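Local coordinates for protein siderophore biosynthesis lipase/esterase, putative (Aspergillus fumigatus, PDB 6GUP) that hydrolyses the ester bonds of the siderophore fusarinine C, releasing fusarinine and iron, while leaving triacetylfusarinine C untouched, at residues S38-G43 against Q95-I100; S114-L119 against P156-I161; R275-V280 against I314-S319. All coordinates share one frame; numbering follows the deposited sequence.

Contact 1 of 3, residues S38-G43 against Q95-I100; sequences SLLFVG and QCLKYI
Cys96 and Ile100 point at Ser38 and Leu40, and Leu97 reaches in with the end of its side chain, where helix 86-108 lies over the central sheet of an alpha/beta-hydrolase fold. The helix segment runs nearly antiparallel to the strand (156° between the two directions), its axis 10.4 Å away at the closest point. Taken along the helix, Cys96 comes first: SG, anti to the backbone N (chi1 -169°), sits 4.1 Å from Leu40 CD1 and equally close to CD2, so the thiol spans the fork of the leucine. One residue on, Leu97 offers a single methyl, its CD2 lying 3.7 Å from Leu40 CD2, and the two side chains cross obliquely. Leu97 also packs on Ile117 of strand 117-122 and on Leu157. Ile100, a turn after Cys96, uses both branches. Its CD1 approaches Leu40 CD1 at 4.2 Å, so that this leucine methyl has both Cys96 SG and Ile100 CD1 as neighbours. Phe70 on strand 67-72 packs against Leu40 and Ile100 and continues this apolar layer. The polar end of Ser38 is hydrogen-bonded to Lys104 further along the helix, and the same OG lies 3.2 Å from Ile100 CG2.

Contact 2 of 3, residues S114-L119 against P156-I161; sequences SGKIVL and PLDGAI
Asp158 grips the backbone of Ile117 through both its side chain and its main chain, beside the paired parallel strands 117-122 and 159-163. Ile117 N donates to Asp158 OD2 over 3.0 Å in a nearly straight bond (165°), meeting the carboxylate on its anti side. In return Asp158 N reaches Ile117 O at 2.9 Å, and Gly159 N adds a weak bond to the same oxygen. Side chain and main chain of the aspartate together thus hold both N and O of Ile117. A chi1 of -62° sets Asp158 CG beside its own backbone N, and OD2 reaches the Ile117 amide from there. Farther along, Leu119 N donates to Gly159 O, and Ile161 N to Leu119 O at 2.9 Å. The other carboxylate oxygen, OD1, forms a salt bridge with Arg275 and accepts from a water; that water in turn accepts from Lys116 NZ. Leu119 CB meets Leu157 CD1 at 3.6 Å on one face, toward helices 86-108 and 125-134. On the other, Val118 CG1 touches Ile161 CD1 at 4.0 Å, toward helix 335-353. With an amide on one oxygen and a guanidinium and a water on the other, the buried Asp158 carboxylate is well compensated, and these partners would be expected to favour its ionised form.

Contact 3 of 3, residues R275-V280 against I314-S319; sequences RGKLMV and IWDENS
An Asx turn at Asp316-Asn318 overlaps the type I beta turn Asp316-Ser319, and this loop joins strand 278-283 near the edge of the sheet, just before the outermost strand 320-322. Leu278 is held by two backbone bonds: its N donates to Ile314 O at 3.1 Å, and its O receives Asp316 N at 2.8 Å. Within the turn, Asp316 OD1 accepts from Asn318 N, while Asp316 O takes both Ser319 N and Ser319 OG; the hydroxyl donates at 2.7 Å, in the carbonyl plane and on a lone pair. With its proton committed there, Ser319 OG can accept from Val280 N at 2.9 Å, so one serine oxygen links turn and strand. The same OG lies 3.4 Å above the Trp315 ring plane, toward the rim. Val280 CG2 comes obliquely against the indole, 3.3 Å from Trp315 CH2, and Leu278 CD2 meets CE3 at 4.2 Å. Lys277 bends at chi2 (-71°) and chi3 (-92°), which turns CE toward the loop; its NZ lies 3.0 Å from Trp315 O, above the carbonyl plane, and also binds Ala313 O and a water shared with Glu317 N. Beyond the loop, Trp315 packs on Trp302, Arg303 and Thr306 of helix 295-307, while Leu278 and Val280 rest against Met162 of strand 159-163.

How the contacts relate
All three contacts reach the same sheet, whose strands 37-42, 117-122, 159-163 and 278-283 lie next to one another in that order. Contact 1 is buried and joins helix to strand through apolar side chains; contact 2, also buried, joins two strands through backbone bonds and a carboxylate. Contact 3, only partly buried and near the sheet's edge, combines backbone bonds to Leu278, a serine hydroxyl, a lysine with a water, and tryptophan packing. Contacts 1 and 2 meet where Leu40 N approaches Val118 O at 2.9 Å, probably a hydrogen bond, and contacts 2 and 3 through Ala160 O and Met279 N. Contacts 1 and 3 do not touch: their nearest atoms are about 9 Å apart.

Contact 1 of 3, residues S38-G43 against Q95-I100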
ATOM      1  N   SER A  38       1.454  12.870  19.319  1.00 41.48           N
ATOM      2  CA  SER A  38       1.452  12.159  18.036  1.00 40.56           C
ATOM      3  C   SER A  38       0.992  13.044  16.879  1.00 36.87           C
ATOM      4  O   SER A  38      -0.019  13.737  16.991  1.00 36.08           O
ATOM      5  CB  SER A  38       0.522  10.949  18.121  1.00 41.51           C
ATOM      6  OG  SER A  38       0.914  10.075  19.162  1.00 42.24           O
ATOM      7  N   LEU A  39       1.739  13.007  15.775  1.00 33.99           N
ATOM      8  CA  LEU A  39       1.341  13.637  14.517  1.00 33.38           C
ATOM      9  C   LEU A  39       1.085  12.539  13.485  1.00 31.72           C
ATOM     10  O   LEU A  39       2.027  11.884  13.033  1.00 31.77           O
ATOM     11  CB  LEU A  39       2.437  14.590  14.024  1.00 33.08           C
ATOM     12  CG  LEU A  39       2.182  15.355  12.718  1.00 33.10           C
ATOM     13  CD1 LEU A  39       0.981  16.277  12.847  1.00 32.52           C
ATOM     14  CD2 LEU A  39       3.414  16.149  12.313  1.00 32.73           C
ATOM     15  N   LEU A  40      -0.185  12.335  13.129  1.00 30.78           N
ATOM     16  CA  LEU A  40      -0.559  11.389  12.074  1.00 30.27           C
ATOM     17  C   LEU A  40      -0.615  12.127  10.738  1.00 30.86           C
ATOM     18  O   LEU A  40      -1.440  13.022  10.545  1.00 29.85           O
ATOM     19  CB  LEU A  40      -1.905  10.720  12.369  1.00 30.28           C
ATOM     20  CG  LEU A  40      -2.403   9.673  11.357  1.00 30.08           C
ATOM     21  CD1 LEU A  40      -1.392   8.554  11.135  1.00 30.57           C
ATOM     22  CD2 LEU A  40      -3.732   9.095  11.813  1.00 29.83           C
ATOM     23  N   PHE A  41       0.266  11.723   9.829  1.00 32.05           N
ATOM     24  CA  PHE A  41       0.426  12.341   8.521  1.00 32.79           C
ATOM     25  C   PHE A  41      -0.280  11.461   7.491  1.00 32.74           C
ATOM     26  O   PHE A  41       0.035  10.278   7.368  1.00 32.23           O
ATOM     27  CB  PHE A  41       1.921  12.452   8.215  1.00 34.26           C
ATOM     28  CG  PHE A  41       2.244  13.089   6.894  1.00 36.71           C
ATOM     29  CD1 PHE A  41       2.359  12.313   5.745  1.00 37.90           C
ATOM     30  CD2 PHE A  41       2.483  14.456   6.803  1.00 39.79           C
ATOM     31  CE1 PHE A  41       2.676  12.889   4.527  1.00 39.93           C
ATOM     32  CE2 PHE A  41       2.804  15.040   5.587  1.00 41.49           C
ATOM     33  CZ  PHE A  41       2.905  14.253   4.449  1.00 42.02           C
ATOM     34  N   VAL A  42      -1.237  12.045   6.771  1.00 32.19           N
ATOM     35  CA  VAL A  42      -2.002  11.343   5.740  1.00 32.01           C
ATOM     36  C   VAL A  42      -1.534  11.856   4.380  1.00 34.63           C
ATOM     37  O   VAL A  42      -1.783  13.010   4.023  1.00 32.95           O
ATOM     38  CB  VAL A  42      -3.523  11.575   5.908  1.00 31.24           C
ATOM     39  CG1 VAL A  42      -4.320  10.803   4.859  1.00 31.16           C
ATOM     40  CG2 VAL A  42      -3.975  11.172   7.308  1.00 30.59           C
ATOM     41  N   GLY A  43      -0.851  10.993   3.630  1.00 37.95           N
ATOM     42  CA  GLY A  43      -0.347  11.340   2.302  1.00 40.96           C
ATOM     43  C   GLY A  43      -1.448  11.408   1.262  1.00 42.74           C
ATOM     44  O   GLY A  43      -2.629  11.233   1.576  1.00 42.51           O
ATOM     45  N   GLN A  95      -9.775   4.602  13.283  1.00 36.07           N
ATOM     46  CA  GLN A  95      -9.208   3.362  13.839  1.00 37.34           C
ATOM     47  C   GLN A  95      -7.719   3.501  14.163  1.00 34.67           C
ATOM     48  O   GLN A  95      -7.264   3.022  15.203  1.00 33.83           O
ATOM     49  CB  GLN A  95      -9.425   2.179  12.887  1.00 42.38           C
ATOM     50  CG  GLN A  95     -10.845   1.639  12.898  1.00 48.68           C
ATOM     51  CD  GLN A  95     -11.068   0.545  11.869  1.00 54.54           C
ATOM     52  OE1 GLN A  95     -10.745   0.707  10.691  1.00 56.72           O
ATOM     53  NE2 GLN A  95     -11.631  -0.576  12.308  1.00 55.55           N
ATOM     54  N   CYS A  96      -6.974   4.154  13.270  1.00 33.00           N
ATOM     55  CA  CYS A  96      -5.547   4.412  13.487  1.00 32.64           C
ATOM     56  C   CYS A  96      -5.305   5.348  14.672  1.00 33.41           C
ATOM     57  O   CYS A  96      -4.387   5.122  15.464  1.00 33.73           O
ATOM     58  CB  CYS A  96      -4.903   4.999  12.229  1.00 32.22           C
ATOM     59  SG  CYS A  96      -3.099   5.047  12.295  1.00 34.05           S
ATOM     60  N   LEU A  97      -6.125   6.392  14.786  1.00 33.85           N
ATOM     61  CA  LEU A  97      -6.054   7.325  15.915  1.00 34.82           C
ATOM     62  C   LEU A  97      -6.355   6.648  17.250  1.00 35.92           C
ATOM     63  O   LEU A  97      -5.683   6.926  18.246  1.00 35.99           O
ATOM     64  CB  LEU A  97      -7.013   8.501  15.716  1.00 35.47           C
ATOM     65  CG  LEU A  97      -6.685   9.479  14.586  1.00 36.59           C
ATOM     66  CD1 LEU A  97      -7.840  10.440  14.379  1.00 37.46           C
ATOM     67  CD2 LEU A  97      -5.417  10.248  14.884  1.00 37.29           C
ATOM     68  N   LYS A  98      -7.363   5.774  17.267  1.00 38.44           N
ATOM     69  CA  LYS A  98      -7.678   4.979  18.460  1.00 42.78           C
ATOM     70  C   LYS A  98      -6.489   4.130  18.886  1.00 42.38           C
ATOM     71  O   LYS A  98      -6.155   4.079  20.072  1.00 42.71           O
ATOM     72  CB  LYS A  98      -8.891   4.069  18.231  1.00 48.63           C
ATOM     73  CG  LYS A  98      -9.251   3.242  19.461  1.00 56.94           C
ATOM     74  CD  LYS A  98     -10.357   2.239  19.209  1.00 66.88           C
ATOM     75  CE  LYS A  98     -10.651   1.469  20.488  1.00 75.70           C
ATOM     76  NZ  LYS A  98     -11.900   0.668  20.401  1.00 79.39           N
ATOM     77  N   TYR A  99      -5.870   3.457  17.917  1.00 41.53           N
ATOM     78  CA  TYR A  99      -4.697   2.626  18.180  1.00 41.09           C
ATOM     79  C   TYR A  99      -3.531   3.440  18.746  1.00 39.55           C
ATOM     80  O   TYR A  99      -2.933   3.049  19.749  1.00 38.15           O
ATOM     81  CB  TYR A  99      -4.242   1.890  16.915  1.00 40.92           C
ATOM     82  CG  TYR A  99      -2.917   1.193  17.109  1.00 41.68           C
ATOM     83  CD1 TYR A  99      -2.848  -0.043  17.748  1.00 43.18           C
ATOM     84  CD2 TYR A  99      -1.725   1.791  16.695  1.00 39.21           C
ATOM     85  CE1 TYR A  99      -1.632  -0.678  17.950  1.00 42.76           C
ATOM     86  CE2 TYR A  99      -0.505   1.167  16.896  1.00 40.63           C
ATOM     87  CZ  TYR A  99      -0.462  -0.069  17.521  1.00 41.79           C
ATOM     88  OH  TYR A  99       0.745  -0.694  17.720  1.00 41.30           O
ATOM     89  N   ILE A 100      -3.211   4.554  18.086  1.00 38.97           N
ATOM     90  CA  ILE A 100      -2.119   5.441  18.516  1.00 38.65           C
ATOM     91  C   ILE A 100      -2.348   5.946  19.941  1.00 40.06           C
ATOM     92  O   ILE A 100      -1.408   6.012  20.737  1.00 40.30           O
ATOM     93  CB  ILE A 100      -1.932   6.641  17.548  1.00 37.39           C
ATOM     94  CG1 ILE A 100      -1.335   6.156  16.222  1.00 36.53           C
ATOM     95  CG2 ILE A 100      -1.016   7.709  18.150  1.00 36.85           C
ATOM     96  CD1 ILE A 100      -1.401   7.167  15.094  1.00 35.88           C
TER

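Contact 2 of 3, residues S114-L119 against P156-I161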
ATOM      1  N   SER A 114      -3.566  12.680  28.397  1.00 89.32           N
ATOM      2  CA  SER A 114      -2.533  13.727  28.315  1.00 83.24           C
ATOM      3  C   SER A 114      -1.986  13.881  26.900  1.00 75.74           C
ATOM      4  O   SER A 114      -1.689  14.996  26.466  1.00 75.47           O
ATOM      5  CB  SER A 114      -1.363  13.438  29.263  1.00 82.01           C
ATOM      6  OG  SER A 114      -1.029  12.060  29.275  1.00 80.61           O
ATOM      7  N   GLY A 115      -1.841  12.756  26.199  1.00 65.58           N
ATOM      8  CA  GLY A 115      -1.304  12.742  24.846  1.00 58.54           C
ATOM      9  C   GLY A 115      -2.175  13.502  23.864  1.00 52.31           C
ATOM     10  O   GLY A 115      -3.394  13.330  23.843  1.00 49.77           O
ATOM     11  N   LYS A 116      -1.531  14.336  23.052  1.00 49.88           N
ATOM     12  CA  LYS A 116      -2.205  15.180  22.074  1.00 49.59           C
ATOM     13  C   LYS A 116      -2.050  14.565  20.695  1.00 46.10           C
ATOM     14  O   LYS A 116      -1.013  13.966  20.391  1.00 43.10           O
ATOM     15  CB  LYS A 116      -1.627  16.595  22.090  1.00 51.60           C
ATOM     16  CG  LYS A 116      -1.935  17.344  23.374  1.00 54.64           C
ATOM     17  CD  LYS A 116      -1.784  18.846  23.213  1.00 57.76           C
ATOM     18  CE  LYS A 116      -2.134  19.572  24.503  1.00 59.88           C
ATOM     19  NZ  LYS A 116      -3.601  19.622  24.761  1.00 60.63           N
ATOM     20  N   ILE A 117      -3.088  14.709  19.874  1.00 44.77           N
ATOM     21  CA  ILE A 117      -3.103  14.147  18.530  1.00 43.55           C
ATOM     22  C   ILE A 117      -3.406  15.237  17.506  1.00 37.99           C
ATOM     23  O   ILE A 117      -4.369  15.987  17.656  1.00 36.09           O
ATOM     24  CB  ILE A 117      -4.168  13.042  18.340  1.00 47.78           C
ATOM     25  CG1 ILE A 117      -4.327  12.136  19.583  1.00 53.65           C
ATOM     26  CG2 ILE A 117      -3.835  12.240  17.090  1.00 47.19           C
ATOM     27  CD1 ILE A 117      -3.411  10.929  19.643  1.00 57.35           C
ATOM     28  N   VAL A 118      -2.589  15.283  16.457  1.00 34.87           N
ATOM     29  CA  VAL A 118      -2.760  16.216  15.349  1.00 31.69           C
ATOM     30  C   VAL A 118      -2.825  15.403  14.060  1.00 31.42           C
ATOM     31  O   VAL A 118      -2.002  14.510  13.848  1.00 31.76           O
ATOM     32  CB  VAL A 118      -1.590  17.219  15.282  1.00 30.22           C
ATOM     33  CG1 VAL A 118      -1.713  18.135  14.066  1.00 29.44           C
ATOM     34  CG2 VAL A 118      -1.530  18.044  16.562  1.00 29.66           C
ATOM     35  N   LEU A 119      -3.804  15.714  13.212  1.00 30.05           N
ATOM     36  CA  LEU A 119      -3.947  15.071  11.909  1.00 28.76           C
ATOM     37  C   LEU A 119      -3.469  16.030  10.825  1.00 28.75           C
ATOM     38  O   LEU A 119      -4.020  17.120  10.672  1.00 29.72           O
ATOM     39  CB  LEU A 119      -5.406  14.681  11.666  1.00 27.43           C
ATOM     40  CG  LEU A 119      -5.690  13.787  10.455  1.00 28.93           C
ATOM     41  CD1 LEU A 119      -5.117  12.390  10.649  1.00 31.41           C
ATOM     42  CD2 LEU A 119      -7.185  13.713  10.192  1.00 28.94           C
ATOM     43  N   PRO A 156     -12.165  13.291  18.690  1.00 43.10           N
ATOM     44  CA  PRO A 156     -11.807  14.672  18.373  1.00 41.63           C
ATOM     45  C   PRO A 156     -10.293  14.864  18.325  1.00 38.17           C
ATOM     46  O   PRO A 156      -9.557  14.195  19.056  1.00 38.11           O
ATOM     47  CB  PRO A 156     -12.427  15.479  19.529  1.00 43.85           C
ATOM     48  CG  PRO A 156     -13.319  14.527  20.258  1.00 46.51           C
ATOM     49  CD  PRO A 156     -12.696  13.186  20.059  1.00 44.86           C
ATOM     50  N   LEU A 157      -9.846  15.772  17.461  1.00 34.74           N
ATOM     51  CA  LEU A 157      -8.429  16.062  17.273  1.00 33.68           C
ATOM     52  C   LEU A 157      -8.034  17.302  18.070  1.00 32.81           C
ATOM     53  O   LEU A 157      -8.831  18.233  18.216  1.00 33.73           O
ATOM     54  CB  LEU A 157      -8.132  16.292  15.789  1.00 34.42           C
ATOM     55  CG  LEU A 157      -8.638  15.231  14.807  1.00 36.63           C
ATOM     56  CD1 LEU A 157      -8.405  15.693  13.379  1.00 36.57           C
ATOM     57  CD2 LEU A 157      -7.966  13.888  15.047  1.00 38.33           C
ATOM     58  N   ASP A 158      -6.804  17.305  18.579  1.00 33.65           N
ATOM     59  CA  ASP A 158      -6.229  18.485  19.237  1.00 34.52           C
ATOM     60  C   ASP A 158      -5.684  19.491  18.219  1.00 34.41           C
ATOM     61  O   ASP A 158      -5.418  20.642  18.565  1.00 34.28           O
ATOM     62  CB  ASP A 158      -5.123  18.076  20.209  1.00 36.11           C
ATOM     63  CG  ASP A 158      -5.632  17.182  21.321  1.00 38.49           C
ATOM     64  OD1 ASP A 158      -6.290  17.697  22.248  1.00 40.35           O
ATOM     65  OD2 ASP A 158      -5.378  15.962  21.261  1.00 38.78           O
ATOM     66  N   GLY A 159      -5.504  19.050  16.974  1.00 33.75           N
ATOM     67  CA  GLY A 159      -5.073  19.925  15.891  1.00 33.00           C
ATOM     68  C   GLY A 159      -5.331  19.316  14.526  1.00 31.97           C
ATOM     69  O   GLY A 159      -5.533  18.104  14.404  1.00 30.69           O
ATOM     70  N   ALA A 160      -5.333  20.166  13.502  1.00 30.77           N
ATOM     71  CA  ALA A 160      -5.502  19.724  12.121  1.00 32.06           C
ATOM     72  C   ALA A 160      -4.715  20.624  11.172  1.00 32.05           C
ATOM     73  O   ALA A 160      -4.821  21.848  11.244  1.00 31.49           O
ATOM     74  CB  ALA A 160      -6.975  19.712  11.746  1.00 31.94           C
ATOM     75  N   ILE A 161      -3.918  20.008  10.300  1.00 31.40           N
ATOM     76  CA  ILE A 161      -3.107  20.732   9.319  1.00 30.93           C
ATOM     77  C   ILE A 161      -3.447  20.210   7.921  1.00 30.26           C
ATOM     78  O   ILE A 161      -3.605  19.004   7.728  1.00 29.40           O
ATOM     79  CB  ILE A 161      -1.588  20.576   9.592  1.00 31.76           C
ATOM     80  CG1 ILE A 161      -1.234  21.051  11.011  1.00 31.93           C
ATOM     81  CG2 ILE A 161      -0.768  21.365   8.571  1.00 31.41           C
ATOM     82  CD1 ILE A 161       0.129  20.603  11.496  1.00 32.16           C
TER
HETATM   83  O   HOH W   1      -5.909  20.282  23.056  1.00 50.04           O

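Contact 3 of 3, residues R275-V280 against I314-S319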
ATOM      1  N   ARG A 275     -10.903  20.201  18.682  1.00 40.56           N
ATOM      2  CA  ARG A 275     -10.676  21.032  19.875  1.00 43.27           C
ATOM      3  C   ARG A 275      -9.283  21.670  19.797  1.00 40.70           C
ATOM      4  O   ARG A 275      -8.393  21.405  20.609  1.00 41.01           O
ATOM      5  CB  ARG A 275     -10.906  20.258  21.186  1.00 47.60           C
ATOM      6  CG  ARG A 275     -10.141  18.952  21.369  1.00 53.32           C
ATOM      7  CD  ARG A 275      -9.981  18.624  22.847  1.00 58.16           C
ATOM      8  NE  ARG A 275      -9.348  17.323  23.066  1.00 59.29           N
ATOM      9  CZ  ARG A 275      -9.963  16.138  23.025  1.00 59.63           C
ATOM     10  NH1 ARG A 275     -11.268  16.035  22.766  1.00 58.94           N
ATOM     11  NH2 ARG A 275      -9.259  15.029  23.243  1.00 60.89           N
ATOM     12  N   GLY A 276      -9.128  22.534  18.800  1.00 39.26           N
ATOM     13  CA  GLY A 276      -7.853  23.165  18.482  1.00 38.66           C
ATOM     14  C   GLY A 276      -7.976  23.987  17.213  1.00 36.81           C
ATOM     15  O   GLY A 276      -9.080  24.391  16.837  1.00 35.60           O
ATOM     16  N   LYS A 277      -6.848  24.210  16.541  1.00 36.02           N
ATOM     17  CA  LYS A 277      -6.791  25.094  15.374  1.00 37.04           C
ATOM     18  C   LYS A 277      -6.655  24.326  14.060  1.00 35.12           C
ATOM     19  O   LYS A 277      -6.055  23.251  14.025  1.00 35.61           O
ATOM     20  CB  LYS A 277      -5.622  26.079  15.509  1.00 41.68           C
ATOM     21  CG  LYS A 277      -5.524  26.790  16.856  1.00 46.21           C
ATOM     22  CD  LYS A 277      -6.635  27.813  17.058  1.00 50.10           C
ATOM     23  CE  LYS A 277      -6.213  29.198  16.602  1.00 54.55           C
ATOM     24  NZ  LYS A 277      -7.386  30.062  16.298  1.00 54.27           N
ATOM     25  N   LEU A 278      -7.225  24.886  12.991  1.00 33.79           N
ATOM     26  CA  LEU A 278      -7.007  24.400  11.627  1.00 33.17           C
ATOM     27  C   LEU A 278      -5.985  25.298  10.940  1.00 32.84           C
ATOM     28  O   LEU A 278      -6.266  26.476  10.694  1.00 32.51           O
ATOM     29  CB  LEU A 278      -8.314  24.397  10.824  1.00 32.40           C
ATOM     30  CG  LEU A 278      -8.211  24.033   9.334  1.00 33.07           C
ATOM     31  CD1 LEU A 278      -7.695  22.612   9.140  1.00 33.59           C
ATOM     32  CD2 LEU A 278      -9.551  24.214   8.643  1.00 32.23           C
ATOM     33  N   MET A 279      -4.808  24.750  10.632  1.00 31.86           N
ATOM     34  CA  MET A 279      -3.786  25.478   9.876  1.00 31.80           C
ATOM     35  C   MET A 279      -3.703  24.969   8.439  1.00 31.65           C
ATOM     36  O   MET A 279      -3.445  23.789   8.209  1.00 32.03           O
ATOM     37  CB  MET A 279      -2.413  25.373  10.543  1.00 32.80           C
ATOM     38  CG  MET A 279      -1.377  26.306   9.926  1.00 33.87           C
ATOM     39  SD  MET A 279       0.139  26.469  10.882  1.00 35.65           S
ATOM     40  CE  MET A 279       0.828  24.827  10.692  1.00 35.33           C
ATOM     41  N   VAL A 280      -3.922  25.869   7.481  1.00 31.84           N
ATOM     42  CA  VAL A 280      -3.753  25.574   6.058  1.00 32.83           C
ATOM     43  C   VAL A 280      -2.438  26.190   5.573  1.00 32.94           C
ATOM     44  O   VAL A 280      -2.194  27.379   5.779  1.00 31.41           O
ATOM     45  CB  VAL A 280      -4.938  26.115   5.228  1.00 33.92           C
ATOM     46  CG1 VAL A 280      -4.740  25.845   3.740  1.00 33.31           C
ATOM     47  CG2 VAL A 280      -6.240  25.486   5.703  1.00 34.07           C
ATOM     48  N   ILE A 314     -11.622  29.133  15.145  1.00 33.68           N
ATOM     49  CA  ILE A 314     -11.107  27.795  14.843  1.00 33.47           C
ATOM     50  C   ILE A 314      -9.923  27.878  13.879  1.00 32.27           C
ATOM     51  O   ILE A 314      -8.911  27.214  14.080  1.00 30.46           O
ATOM     52  CB  ILE A 314     -12.219  26.886  14.265  1.00 34.28           C
ATOM     53  CG1 ILE A 314     -13.306  26.667  15.325  1.00 34.67           C
ATOM     54  CG2 ILE A 314     -11.651  25.541  13.804  1.00 34.84           C
ATOM     55  CD1 ILE A 314     -14.609  26.124  14.785  1.00 33.98           C
ATOM     56  N   TRP A 315     -10.069  28.681  12.829  1.00 31.67           N
ATOM     57  CA  TRP A 315      -9.007  28.899  11.845  1.00 30.80           C
ATOM     58  C   TRP A 315      -7.740  29.432  12.512  1.00 30.86           C
ATOM     59  O   TRP A 315      -7.803  30.364  13.318  1.00 31.61           O
ATOM     60  CB  TRP A 315      -9.485  29.884  10.778  1.00 30.98           C
ATOM     61  CG  TRP A 315      -8.518  30.122   9.661  1.00 30.85           C
ATOM     62  CD1 TRP A 315      -7.551  31.080   9.608  1.00 31.00           C
ATOM     63  CD2 TRP A 315      -8.437  29.400   8.429  1.00 30.75           C
ATOM     64  NE1 TRP A 315      -6.864  30.998   8.423  1.00 30.82           N
ATOM     65  CE2 TRP A 315      -7.389  29.975   7.677  1.00 30.77           C
ATOM     66  CE3 TRP A 315      -9.150  28.320   7.886  1.00 30.39           C
ATOM     67  CZ2 TRP A 315      -7.031  29.507   6.407  1.00 31.28           C
ATOM     68  CZ3 TRP A 315      -8.794  27.853   6.622  1.00 30.68           C
ATOM     69  CH2 TRP A 315      -7.744  28.449   5.897  1.00 31.01           C
ATOM     70  N   ASP A 316      -6.600  28.828  12.183  1.00 31.02           N
ATOM     71  CA  ASP A 316      -5.312  29.300  12.672  1.00 31.83           C
ATOM     72  C   ASP A 316      -4.902  30.497  11.827  1.00 32.73           C
ATOM     73  O   ASP A 316      -4.712  30.361  10.615  1.00 30.66           O
ATOM     74  CB  ASP A 316      -4.245  28.197  12.589  1.00 31.57           C
ATOM     75  CG  ASP A 316      -3.066  28.450  13.520  1.00 33.51           C
ATOM     76  OD1 ASP A 316      -2.685  29.622  13.725  1.00 34.60           O
ATOM     77  OD2 ASP A 316      -2.517  27.468  14.055  1.00 35.86           O
ATOM     78  N   GLU A 317      -4.756  31.659  12.466  1.00 34.17           N
ATOM     79  CA  GLU A 317      -4.303  32.878  11.780  1.00 36.25           C
ATOM     80  C   GLU A 317      -2.921  32.716  11.128  1.00 34.49           C
ATOM     81  O   GLU A 317      -2.629  33.374  10.131  1.00 34.77           O
ATOM     82  CB  GLU A 317      -4.312  34.089  12.729  1.00 39.72           C
ATOM     83  CG  GLU A 317      -3.252  34.077  13.828  1.00 43.68           C
ATOM     84  CD  GLU A 317      -3.201  35.374  14.619  1.00 48.42           C
ATOM     85  OE1 GLU A 317      -2.165  35.624  15.272  1.00 49.40           O
ATOM     86  OE2 GLU A 317      -4.183  36.147  14.590  1.00 49.64           O
ATOM     87  N   ASN A 318      -2.094  31.832  11.690  1.00 33.68           N
ATOM     88  CA  ASN A 318      -0.789  31.481  11.108  1.00 34.32           C
ATOM     89  C   ASN A 318      -0.854  30.667   9.801  1.00 32.48           C
ATOM     90  O   ASN A 318       0.191  30.357   9.225  1.00 31.83           O
ATOM     91  CB  ASN A 318       0.081  30.744  12.142  1.00 37.88           C
ATOM     92  CG  ASN A 318       0.524  31.644  13.286  1.00 41.04           C
ATOM     93  OD1 ASN A 318       0.810  32.827  13.092  1.00 42.94           O
ATOM     94  ND2 ASN A 318       0.592  31.081  14.487  1.00 41.31           N
ATOM     95  N   SER A 319      -2.056  30.307   9.345  1.00 31.05           N
ATOM     96  CA  SER A 319      -2.261  29.810   7.984  1.00 30.06           C
ATOM     97  C   SER A 319      -1.823  30.853   6.964  1.00 31.15           C
ATOM     98  O   SER A 319      -1.938  32.059   7.203  1.00 31.44           O
ATOM     99  CB  SER A 319      -3.736  29.496   7.738  1.00 30.20           C
ATOM    100  OG  SER A 319      -4.223  28.544   8.663  1.00 30.14           O
TER
HETATM  101  O   HOH W   2      -5.562  31.897  15.077  1.00 40.08           O